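Local atomic coordinates of catalase (Exiguobacterium oxidotolerans, PDB entry 2J2M), a protein that breaks hydrogen peroxide down to water and oxygen at a haem iron, as a tetrameric haem catalase. Residues E311-N316 with P355-F360; N364-D369 with E391-P396. All blocks are in the same frame, centred on the assembly; numbering follows the deposited sequence.

Interaction 1 of 2, residues E311-N316 with P355-F360. With HEM (protoporphyrin IX containing Fe), chain E.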
ATOM      1  N   GLU A 311     -14.520  -9.830  -6.731  1.00  8.17           N
ATOM      2  CA  GLU A 311     -13.214  -9.213  -6.920  1.00  8.72           C
ATOM      3  C   GLU A 311     -12.306  -9.488  -5.725  1.00  8.97           C
ATOM      4  O   GLU A 311     -11.113  -9.685  -5.897  1.00  9.67           O
ATOM      5  CB  GLU A 311     -13.298  -7.709  -7.250  1.00  8.98           C
ATOM      6  CG  GLU A 311     -11.936  -7.064  -7.639  1.00  8.08           C
ATOM      7  CD  GLU A 311     -11.364  -7.688  -8.925  1.00  9.85           C
ATOM      8  OE1 GLU A 311     -12.186  -8.034  -9.792  1.00 10.02           O
ATOM      9  OE2 GLU A 311     -10.126  -7.867  -9.066  1.00  8.17           O
ATOM     10  N   SER A 312     -12.892  -9.557  -4.534  1.00  9.03           N
ATOM     11  CA  SER A 312     -12.134  -9.647  -3.285  1.00  8.74           C
ATOM     12  C   SER A 312     -11.805 -11.075  -2.795  1.00  8.87           C
ATOM     13  O   SER A 312     -10.933 -11.239  -1.925  1.00  9.57           O
ATOM     14  CB  SER A 312     -12.820  -8.829  -2.180  1.00  9.02           C
ATOM     15  OG  SER A 312     -12.599  -7.428  -2.347  1.00  9.15           O
ATOM     16  N   VAL A 313     -12.487 -12.097  -3.315  1.00  7.78           N
ATOM     17  CA  VAL A 313     -12.115 -13.462  -2.992  1.00  7.21           C
ATOM     18  C   VAL A 313     -10.680 -13.788  -3.417  1.00  7.60           C
ATOM     19  O   VAL A 313     -10.206 -13.332  -4.461  1.00  7.81           O
ATOM     20  CB  VAL A 313     -13.120 -14.530  -3.579  1.00  7.96           C
ATOM     21  CG1 VAL A 313     -13.042 -14.640  -5.123  1.00  5.87           C
ATOM     22  CG2 VAL A 313     -12.940 -15.907  -2.889  1.00  5.82           C
ATOM     23  N   GLY A 314     -10.002 -14.573  -2.595  1.00  7.28           N
ATOM     24  CA  GLY A 314      -8.768 -15.212  -2.997  1.00  7.45           C
ATOM     25  C   GLY A 314      -8.833 -16.711  -2.796  1.00  7.55           C
ATOM     26  O   GLY A 314      -9.347 -17.180  -1.780  1.00  8.02           O
ATOM     27  N   PHE A 315      -8.326 -17.468  -3.771  1.00  7.54           N
ATOM     28  CA  PHE A 315      -8.227 -18.918  -3.653  1.00  7.01           C
ATOM     29  C   PHE A 315      -6.771 -19.381  -3.766  1.00  7.12           C
ATOM     30  O   PHE A 315      -5.937 -18.705  -4.364  1.00  6.90           O
ATOM     31  CB  PHE A 315      -8.992 -19.639  -4.755  1.00  7.24           C
ATOM     32  CG  PHE A 315     -10.386 -19.151  -5.008  1.00  7.58           C
ATOM     33  CD1 PHE A 315     -11.478 -19.808  -4.445  1.00  6.84           C
ATOM     34  CD2 PHE A 315     -10.619 -18.116  -5.914  1.00  6.52           C
ATOM     35  CE1 PHE A 315     -12.780 -19.397  -4.744  1.00  7.84           C
ATOM     36  CE2 PHE A 315     -11.905 -17.706  -6.217  1.00  7.52           C
ATOM     37  CZ  PHE A 315     -12.994 -18.341  -5.626  1.00  7.39           C
ATOM     38  N   ASN A 316      -6.487 -20.556  -3.212  1.00  7.22           N
ATOM     39  CA  ASN A 316      -5.150 -21.158  -3.270  1.00  7.31           C
ATOM     40  C   ASN A 316      -5.315 -22.672  -3.272  1.00  7.14           C
ATOM     41  O   ASN A 316      -5.954 -23.206  -2.374  1.00  7.10           O
ATOM     42  CB  ASN A 316      -4.269 -20.698  -2.079  1.00  6.81           C
ATOM     43  CG  ASN A 316      -2.842 -21.271  -2.132  1.00  6.35           C
ATOM     44  OD1 ASN A 316      -2.565 -22.196  -2.886  1.00  7.28           O
ATOM     45  ND2 ASN A 316      -1.944 -20.723  -1.329  1.00  4.69           N
ATOM     46  N   PRO A 355     -15.412 -10.848   4.754  1.00  6.95           N
ATOM     47  CA  PRO A 355     -16.570 -11.779   4.688  1.00  7.70           C
ATOM     48  C   PRO A 355     -16.503 -12.923   3.640  1.00  8.07           C
ATOM     49  O   PRO A 355     -16.783 -14.084   3.969  1.00  8.00           O
ATOM     50  CB  PRO A 355     -17.759 -10.834   4.434  1.00  7.44           C
ATOM     51  CG  PRO A 355     -17.322  -9.554   5.190  1.00  7.07           C
ATOM     52  CD  PRO A 355     -15.837  -9.446   4.984  1.00  6.26           C
ATOM     53  N   ILE A 356     -16.087 -12.607   2.414  1.00  8.94           N
ATOM     54  CA  ILE A 356     -16.039 -13.598   1.337  1.00  8.65           C
ATOM     55  C   ILE A 356     -14.933 -14.645   1.556  1.00  9.54           C
ATOM     56  O   ILE A 356     -15.030 -15.762   1.025  1.00  9.29           O
ATOM     57  CB  ILE A 356     -15.937 -12.928  -0.069  1.00  8.49           C
ATOM     58  CG1 ILE A 356     -16.227 -13.936  -1.192  1.00  8.01           C
ATOM     59  CG2 ILE A 356     -14.570 -12.231  -0.289  1.00  6.72           C
ATOM     60  CD1 ILE A 356     -17.692 -14.468  -1.257  1.00  5.56           C
ATOM     61  N   ASN A 357     -13.905 -14.299   2.341  1.00  9.64           N
ATOM     62  CA  ASN A 357     -12.788 -15.222   2.569  1.00 10.86           C
ATOM     63  C   ASN A 357     -12.837 -15.954   3.912  1.00 11.83           C
ATOM     64  O   ASN A 357     -12.170 -16.995   4.099  1.00 12.22           O
ATOM     65  CB  ASN A 357     -11.448 -14.513   2.401  1.00  9.80           C
ATOM     66  CG  ASN A 357     -11.216 -14.052   0.981  1.00 10.44           C
ATOM     67  OD1 ASN A 357     -11.372 -14.837   0.020  1.00  7.95           O
ATOM     68  ND2 ASN A 357     -10.846 -12.770   0.825  1.00  6.11           N
ATOM     69  N   CYS A 358     -13.630 -15.412   4.834  1.00 13.37           N
ATOM     70  CA  CYS A 358     -13.748 -15.936   6.195  1.00 12.99           C
ATOM     71  C   CYS A 358     -14.216 -17.408   6.195  1.00 12.90           C
ATOM     72  O   CYS A 358     -15.185 -17.759   5.504  1.00 12.40           O
ATOM     73  CB  CYS A 358     -14.702 -15.055   6.998  1.00 12.66           C
ATOM     74  SG  CYS A 358     -14.415 -15.109   8.792  1.00 17.36           S
ATOM     75  N   PRO A 359     -13.537 -18.277   6.974  1.00 13.00           N
ATOM     76  CA  PRO A 359     -13.981 -19.677   7.088  1.00 12.85           C
ATOM     77  C   PRO A 359     -15.347 -19.766   7.777  1.00 13.48           C
ATOM     78  O   PRO A 359     -15.783 -18.801   8.398  1.00 12.61           O
ATOM     79  CB  PRO A 359     -12.919 -20.328   7.973  1.00 12.51           C
ATOM     80  CG  PRO A 359     -11.784 -19.351   8.064  1.00 13.29           C
ATOM     81  CD  PRO A 359     -12.361 -17.987   7.818  1.00 12.98           C
ATOM     82  N   PHE A 360     -16.023 -20.908   7.641  1.00 14.40           N
ATOM     83  CA  PHE A 360     -17.218 -21.174   8.418  1.00 15.36           C
ATOM     84  C   PHE A 360     -16.783 -21.591   9.820  1.00 15.72           C
ATOM     85  O   PHE A 360     -17.467 -21.281  10.809  1.00 15.62           O
ATOM     86  CB  PHE A 360     -18.049 -22.279   7.779  1.00 16.19           C
ATOM     87  CG  PHE A 360     -19.053 -22.901   8.712  1.00 18.10           C
ATOM     88  CD1 PHE A 360     -20.356 -22.393   8.793  1.00 19.77           C
ATOM     89  CD2 PHE A 360     -18.701 -23.997   9.507  1.00 18.66           C
ATOM     90  CE1 PHE A 360     -21.292 -22.964   9.657  1.00 20.77           C
ATOM     91  CE2 PHE A 360     -19.620 -24.576  10.384  1.00 21.07           C
ATOM     92  CZ  PHE A 360     -20.924 -24.058  10.462  1.00 20.77           C
TER
HETATM   93  CHA HEM E 501      -4.871 -17.168 -10.720  1.00  3.98           C
HETATM   94  CHB HEM E 501      -5.527 -21.646 -12.549  1.00  6.34           C
HETATM   95  CHC HEM E 501      -0.739 -22.220 -12.704  1.00  6.29           C
HETATM   96  CHD HEM E 501      -0.105 -18.100 -10.280  1.00  4.88           C
HETATM   97  C1A HEM E 501      -5.479 -18.342 -11.159  1.00  6.13           C
HETATM   98  C2A HEM E 501      -6.910 -18.635 -11.199  1.00  5.62           C
HETATM   99  C3A HEM E 501      -7.085 -19.879 -11.708  1.00  4.93           C
HETATM  100  C4A HEM E 501      -5.781 -20.408 -12.010  1.00  5.13           C
HETATM  101  CMA HEM E 501      -8.410 -20.644 -11.946  1.00  2.00           C
HETATM  102  CAA HEM E 501      -8.011 -17.644 -10.741  1.00  5.83           C
HETATM  103  CBA HEM E 501      -8.418 -17.825  -9.277  1.00  5.01           C
HETATM  104  CGA HEM E 501      -9.532 -16.836  -9.013  1.00  5.17           C
HETATM  105  O1A HEM E 501      -9.328 -15.863  -8.239  1.00  5.66           O
HETATM  106  O2A HEM E 501     -10.630 -17.010  -9.608  1.00  6.18           O
HETATM  107  C1B HEM E 501      -4.296 -22.228 -12.694  1.00  5.89           C
HETATM  108  C2B HEM E 501      -4.023 -23.621 -13.008  1.00  7.89           C
HETATM  109  C3B HEM E 501      -2.698 -23.752 -13.050  1.00  7.84           C
HETATM  110  C4B HEM E 501      -2.098 -22.471 -12.765  1.00  6.94           C
HETATM  111  CMB HEM E 501      -5.069 -24.755 -13.205  1.00  5.61           C
HETATM  112  CAB HEM E 501      -1.892 -25.039 -13.295  1.00 10.47           C
HETATM  113  CBB HEM E 501      -2.246 -25.920 -14.223  1.00 15.44           C
HETATM  114  C1C HEM E 501      -0.129 -21.224 -11.989  1.00  5.11           C
HETATM  115  C2C HEM E 501       1.262 -21.162 -11.587  1.00  6.55           C
HETATM  116  C3C HEM E 501       1.411 -20.011 -10.903  1.00  6.58           C
HETATM  117  C4C HEM E 501       0.134 -19.317 -10.867  1.00  5.68           C
HETATM  118  CMC HEM E 501       2.357 -22.239 -11.853  1.00  4.58           C
HETATM  119  CAC HEM E 501       2.704 -19.442 -10.271  1.00  7.14           C
HETATM  120  CBC HEM E 501       3.189 -19.917  -9.119  1.00 10.79           C
HETATM  121  C1D HEM E 501      -1.302 -17.426 -10.185  1.00  4.94           C
HETATM  122  C2D HEM E 501      -1.475 -16.131  -9.557  1.00  4.20           C
HETATM  123  C3D HEM E 501      -2.971 -15.844  -9.683  1.00  4.31           C
HETATM  124  C4D HEM E 501      -3.546 -16.991 -10.378  1.00  5.10           C
HETATM  125  CMD HEM E 501      -0.377 -15.261  -8.858  1.00  4.43           C
HETATM  126  CAD HEM E 501      -3.728 -14.605  -9.171  1.00  4.17           C
HETATM  127  CBD HEM E 501      -4.477 -15.022  -7.903  1.00  4.86           C
HETATM  128  CGD HEM E 501      -5.001 -13.831  -7.123  1.00  5.99           C
HETATM  129  O1D HEM E 501      -4.649 -12.637  -7.401  1.00  6.14           O
HETATM  130  O2D HEM E 501      -5.779 -14.089  -6.180  1.00  4.56           O
HETATM  131  NA  HEM E 501      -4.835 -19.460 -11.659  1.00  6.43           N
HETATM  132  NB  HEM E 501      -3.101 -21.553 -12.558  1.00  5.79           N
HETATM  133  NC  HEM E 501      -0.779 -20.091 -11.530  1.00  6.39           N
HETATM  134  ND  HEM E 501      -2.527 -17.888 -10.637  1.00  5.69           N
HETATM  135 FE   HEM E 501      -2.832 -19.853 -11.314  1.00  6.69          FE
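Neither segment is regular helix or strand where they meet. Residues 311-316 leave the end of helix 307-311 in a largely extended course from Val-313 onward, and residues 355-360 form a loop after helix 330-346. The backbones come nearest at Val-313 and Ile-356, whose CA atoms are 5.8 Å apart. No hydrogen bond joins main chain to main chain here. The side-chain amide of Asn-357 makes the link instead. Its CG lies beside its own backbone N, anti to the carbonyl carbon (chi1 -66°), and the amide faces the backbone on both sides of Val-313. Asn-357 OD1 accepts from Gly-314 N at 3.0 Å, nearly straight, with the N-H in the plane of the Asn-357 side-chain carbonyl, on a lone pair of OD1. Asn-357 ND2 donates to Ser-312 O at 3.1 Å, and this donor stands above the plane of the Ser-312 carbonyl. Two bonds from one amide fix its rotation. An alanine in place of Asn-357 would remove both bonds and would probably leave buried Gly-314 N and Ser-312 O short of a partner. The contact lies within the catalase fold, beside strand 112-119 of its antiparallel barrel and next to the haem pocket. Phe-315 belongs to that pocket. Its ring edge meets a haem propionate, Phe-315 CD2 lying 3.5 Å from O1A of HEM, while Val-313 CG2 sits over one face, offset toward the rim. Beside the amide, Ile-356 and Val-313 cross obliquely, with CG1 of Ile-356 4.0 Å from CB of Val-313. Ile-356 CG2 rests on the backbone, 3.7 Å from Val-313 N. Phe-91 of strand 87-95 touches both aliphatic side chains. Val-313 O is bonded to Arg-346, which also bonds the haem.

Interaction 2 of 2, residues N364-D369 with E391-P396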
ATOM      1  N   ASN A 364      -9.049 -19.318  15.539  1.00 13.69           N
ATOM      2  CA  ASN A 364      -8.528 -19.040  16.880  1.00 13.73           C
ATOM      3  C   ASN A 364      -7.030 -19.207  16.918  1.00 13.38           C
ATOM      4  O   ASN A 364      -6.529 -20.339  16.995  1.00 13.25           O
ATOM      5  CB  ASN A 364      -9.160 -19.973  17.923  1.00 14.06           C
ATOM      6  CG  ASN A 364     -10.606 -19.634  18.203  1.00 16.05           C
ATOM      7  OD1 ASN A 364     -10.911 -18.533  18.676  1.00 17.89           O
ATOM      8  ND2 ASN A 364     -11.516 -20.572  17.893  1.00 15.97           N
ATOM      9  N   ASN A 365      -6.310 -18.085  16.852  1.00 12.96           N
ATOM     10  CA  ASN A 365      -4.848 -18.138  16.917  1.00 11.67           C
ATOM     11  C   ASN A 365      -4.168 -16.907  17.498  1.00 11.40           C
ATOM     12  O   ASN A 365      -4.815 -15.983  17.989  1.00 10.86           O
ATOM     13  CB  ASN A 365      -4.246 -18.539  15.563  1.00 11.68           C
ATOM     14  CG  ASN A 365      -4.587 -17.581  14.442  1.00 11.58           C
ATOM     15  OD1 ASN A 365      -4.668 -16.361  14.638  1.00 12.47           O
ATOM     16  ND2 ASN A 365      -4.758 -18.130  13.242  1.00  8.98           N
ATOM     17  N   TYR A 366      -2.843 -16.913  17.400  1.00 11.26           N
ATOM     18  CA  TYR A 366      -1.983 -15.939  18.030  1.00 10.40           C
ATOM     19  C   TYR A 366      -1.446 -14.883  17.061  1.00 10.37           C
ATOM     20  O   TYR A 366      -0.580 -14.092  17.442  1.00 10.53           O
ATOM     21  CB  TYR A 366      -0.844 -16.698  18.703  1.00 10.73           C
ATOM     22  CG  TYR A 366      -1.367 -17.631  19.766  1.00 10.46           C
ATOM     23  CD1 TYR A 366      -1.701 -18.957  19.456  1.00 12.83           C
ATOM     24  CD2 TYR A 366      -1.584 -17.182  21.061  1.00  9.77           C
ATOM     25  CE1 TYR A 366      -2.202 -19.814  20.442  1.00 13.39           C
ATOM     26  CE2 TYR A 366      -2.090 -18.029  22.047  1.00 11.01           C
ATOM     27  CZ  TYR A 366      -2.386 -19.330  21.735  1.00 10.53           C
ATOM     28  OH  TYR A 366      -2.895 -20.144  22.686  1.00  8.32           O
ATOM     29  N   GLN A 367      -1.954 -14.876  15.821  1.00  9.20           N
ATOM     30  CA  GLN A 367      -1.617 -13.851  14.840  1.00  9.45           C
ATOM     31  C   GLN A 367      -2.303 -12.530  15.212  1.00  9.59           C
ATOM     32  O   GLN A 367      -3.433 -12.525  15.733  1.00  9.68           O
ATOM     33  CB  GLN A 367      -2.036 -14.271  13.425  1.00  9.15           C
ATOM     34  CG  GLN A 367      -1.305 -15.472  12.880  1.00  9.11           C
ATOM     35  CD  GLN A 367      -1.758 -15.834  11.475  1.00 10.26           C
ATOM     36  OE1 GLN A 367      -2.243 -14.993  10.742  1.00 10.54           O
ATOM     37  NE2 GLN A 367      -1.581 -17.099  11.093  1.00 12.42           N
ATOM     38  N   ARG A 368      -1.630 -11.413  14.927  1.00  9.06           N
ATOM     39  CA  ARG A 368      -2.093 -10.113  15.393  1.00  8.68           C
ATOM     40  C   ARG A 368      -1.803  -9.008  14.390  1.00  8.64           C
ATOM     41  O   ARG A 368      -0.877  -9.112  13.584  1.00  7.69           O
ATOM     42  CB  ARG A 368      -1.406  -9.759  16.733  1.00  8.63           C
ATOM     43  CG  ARG A 368      -1.867 -10.612  17.970  1.00 10.25           C
ATOM     44  CD  ARG A 368      -3.373 -10.466  18.218  1.00  9.09           C
ATOM     45  NE  ARG A 368      -3.834 -11.134  19.419  1.00  7.33           N
ATOM     46  CZ  ARG A 368      -4.171 -12.424  19.502  1.00  9.23           C
ATOM     47  NH1 ARG A 368      -4.054 -13.231  18.437  1.00  9.79           N
ATOM     48  NH2 ARG A 368      -4.603 -12.924  20.665  1.00  4.92           N
ATOM     49  N   ASP A 369      -2.581  -7.926  14.488  1.00  8.81           N
ATOM     50  CA  ASP A 369      -2.264  -6.639  13.848  1.00  8.93           C
ATOM     51  C   ASP A 369      -2.417  -6.678  12.320  1.00  8.49           C
ATOM     52  O   ASP A 369      -3.357  -7.315  11.810  1.00  8.43           O
ATOM     53  CB  ASP A 369      -0.866  -6.132  14.276  1.00  9.17           C
ATOM     54  CG  ASP A 369      -0.738  -5.875  15.801  1.00 10.62           C
ATOM     55  OD1 ASP A 369       0.297  -5.311  16.199  1.00 14.25           O
ATOM     56  OD2 ASP A 369      -1.636  -6.196  16.613  1.00  9.87           O
ATOM     57  N   GLU A 391      -6.906 -20.682  26.386  1.00 20.41           N
ATOM     58  CA  GLU A 391      -6.496 -20.110  25.087  1.00 19.00           C
ATOM     59  C   GLU A 391      -6.306 -21.225  24.046  1.00 17.61           C
ATOM     60  O   GLU A 391      -6.283 -22.414  24.405  1.00 17.42           O
ATOM     61  CB  GLU A 391      -5.259 -19.204  25.220  1.00 18.79           C
ATOM     62  CG  GLU A 391      -5.448 -17.991  26.165  1.00 19.89           C
ATOM     63  CD  GLU A 391      -6.552 -16.993  25.752  1.00 21.16           C
ATOM     64  OE1 GLU A 391      -7.292 -16.553  26.647  1.00 22.34           O
ATOM     65  OE2 GLU A 391      -6.686 -16.622  24.563  1.00 21.47           O
ATOM     66  N   PRO A 392      -6.233 -20.862  22.747  1.00 16.58           N
ATOM     67  CA  PRO A 392      -6.093 -21.889  21.695  1.00 15.27           C
ATOM     68  C   PRO A 392      -4.881 -22.835  21.843  1.00 14.46           C
ATOM     69  O   PRO A 392      -3.741 -22.387  22.037  1.00 14.41           O
ATOM     70  CB  PRO A 392      -5.970 -21.059  20.415  1.00 15.38           C
ATOM     71  CG  PRO A 392      -6.584 -19.738  20.730  1.00 14.94           C
ATOM     72  CD  PRO A 392      -6.325 -19.497  22.181  1.00 16.26           C
ATOM     73  N   LYS A 393      -5.137 -24.135  21.738  1.00 13.08           N
ATOM     74  CA  LYS A 393      -4.086 -25.142  21.796  1.00 12.53           C
ATOM     75  C   LYS A 393      -4.080 -26.017  20.547  1.00 12.38           C
ATOM     76  O   LYS A 393      -5.123 -26.252  19.937  1.00 11.18           O
ATOM     77  CB  LYS A 393      -4.225 -26.038  23.054  1.00 12.15           C
ATOM     78  CG  LYS A 393      -4.331 -25.278  24.417  1.00 12.67           C
ATOM     79  CD  LYS A 393      -3.028 -24.540  24.801  1.00 11.84           C
ATOM     80  CE  LYS A 393      -3.354 -23.338  25.663  1.00 12.36           C
ATOM     81  NZ  LYS A 393      -2.169 -22.934  26.489  1.00 12.96           N
ATOM     82  N   GLN A 394      -2.895 -26.511  20.190  1.00 12.60           N
ATOM     83  CA  GLN A 394      -2.749 -27.502  19.124  1.00 13.53           C
ATOM     84  C   GLN A 394      -3.506 -28.798  19.449  1.00 13.34           C
ATOM     85  O   GLN A 394      -3.598 -29.180  20.594  1.00 12.86           O
ATOM     86  CB  GLN A 394      -1.270 -27.817  18.856  1.00 13.10           C
ATOM     87  CG  GLN A 394      -0.520 -28.483  20.016  1.00 13.89           C
ATOM     88  CD  GLN A 394       0.965 -28.651  19.725  1.00 15.79           C
ATOM     89  OE1 GLN A 394       1.574 -27.835  19.018  1.00 16.85           O
ATOM     90  NE2 GLN A 394       1.559 -29.714  20.266  1.00 17.01           N
ATOM     91  N   THR A 395      -4.034 -29.448  18.411  1.00 13.82           N
ATOM     92  CA  THR A 395      -4.755 -30.698  18.508  1.00 13.71           C
ATOM     93  C   THR A 395      -3.942 -31.732  17.718  1.00 14.61           C
ATOM     94  O   THR A 395      -4.118 -31.871  16.523  1.00 14.85           O
ATOM     95  CB  THR A 395      -6.178 -30.527  17.955  1.00 13.62           C
ATOM     96  OG1 THR A 395      -6.687 -29.276  18.409  1.00 12.23           O
ATOM     97  CG2 THR A 395      -7.138 -31.656  18.421  1.00 11.58           C
ATOM     98  N   PRO A 396      -3.010 -32.437  18.398  1.00 15.89           N
ATOM     99  CA  PRO A 396      -2.023 -33.347  17.772  1.00 16.19           C
ATOM    100  C   PRO A 396      -2.566 -34.299  16.715  1.00 17.04           C
ATOM    101  O   PRO A 396      -1.855 -34.604  15.748  1.00 17.50           O
ATOM    102  CB  PRO A 396      -1.466 -34.120  18.963  1.00 16.16           C
ATOM    103  CG  PRO A 396      -1.516 -33.131  20.068  1.00 16.08           C
ATOM    104  CD  PRO A 396      -2.818 -32.372  19.864  1.00 15.20           C
TER
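Glu-391 opens the second segment and touches the first through its CB, 3.6 Å from Tyr-366 OH. Its chain bends at chi2, and OE2 makes a weak hydrogen bond to Ser-379 OG. Pro-392 has the largest share of the contact, with Tyr-366 next. The CA of Pro-392 is 6.1 Å from the CA of Asn-364. Pro-392 CG lies 3.8 Å from Asn-364 CB, and Pro-392 CB lies 3.5 Å from Asn-364 O. On the Tyr-366 side, Pro-392 CD is 4.0 Å from Tyr-366 CZ, the two side chains crossing obliquely. Pro-392 O accepts a very short hydrogen bond from Tyr-366 OH at 2.5 Å. The hydroxyl lies in the carbonyl plane, on a lone pair, and the oxygen lies at the edge of the tyrosine ring. Asn-386 ND2 is also bonded to this hydroxyl. Behind the tyrosine, Arg-368 NH1 bonds both Asn-365 O and Gln-367 O, each 2.9 Å away, so one nitrogen ties together the backbone on either side of Tyr-366 in sequence. The contact belongs to the long coil after helix 330-346, which has no helix or strand between the two segments and packs against other subunits of the catalase tetramer. Next, Lys-393 sends its NZ to Tyr-388 O and Asn-386 OD1. Gln-394 OE1 then bonds Asn-19 N and Gln-20 NE2 of the second subunit.

From the N terminus, the chain passes most strands of the barrel and then helix 307-311 before it enters interaction 1 at 311-316. It then runs through strand 324-326 and helix 330-346 and returns at 355-360, closing a loop of 38 residues. Only three residues later interaction 2 opens at 364-369. It closes at 391-396, around a loop of 21 residues without helix or strand. The two contacts are in series, neither nested nor crossed, and their centres are about 20 Å apart. Interaction 1 ties the start of the coil after helix 330-346 to the loop that carries Phe-315 of the haem pocket. Interaction 2 folds the coil on itself farther out. Both touch the second subunit.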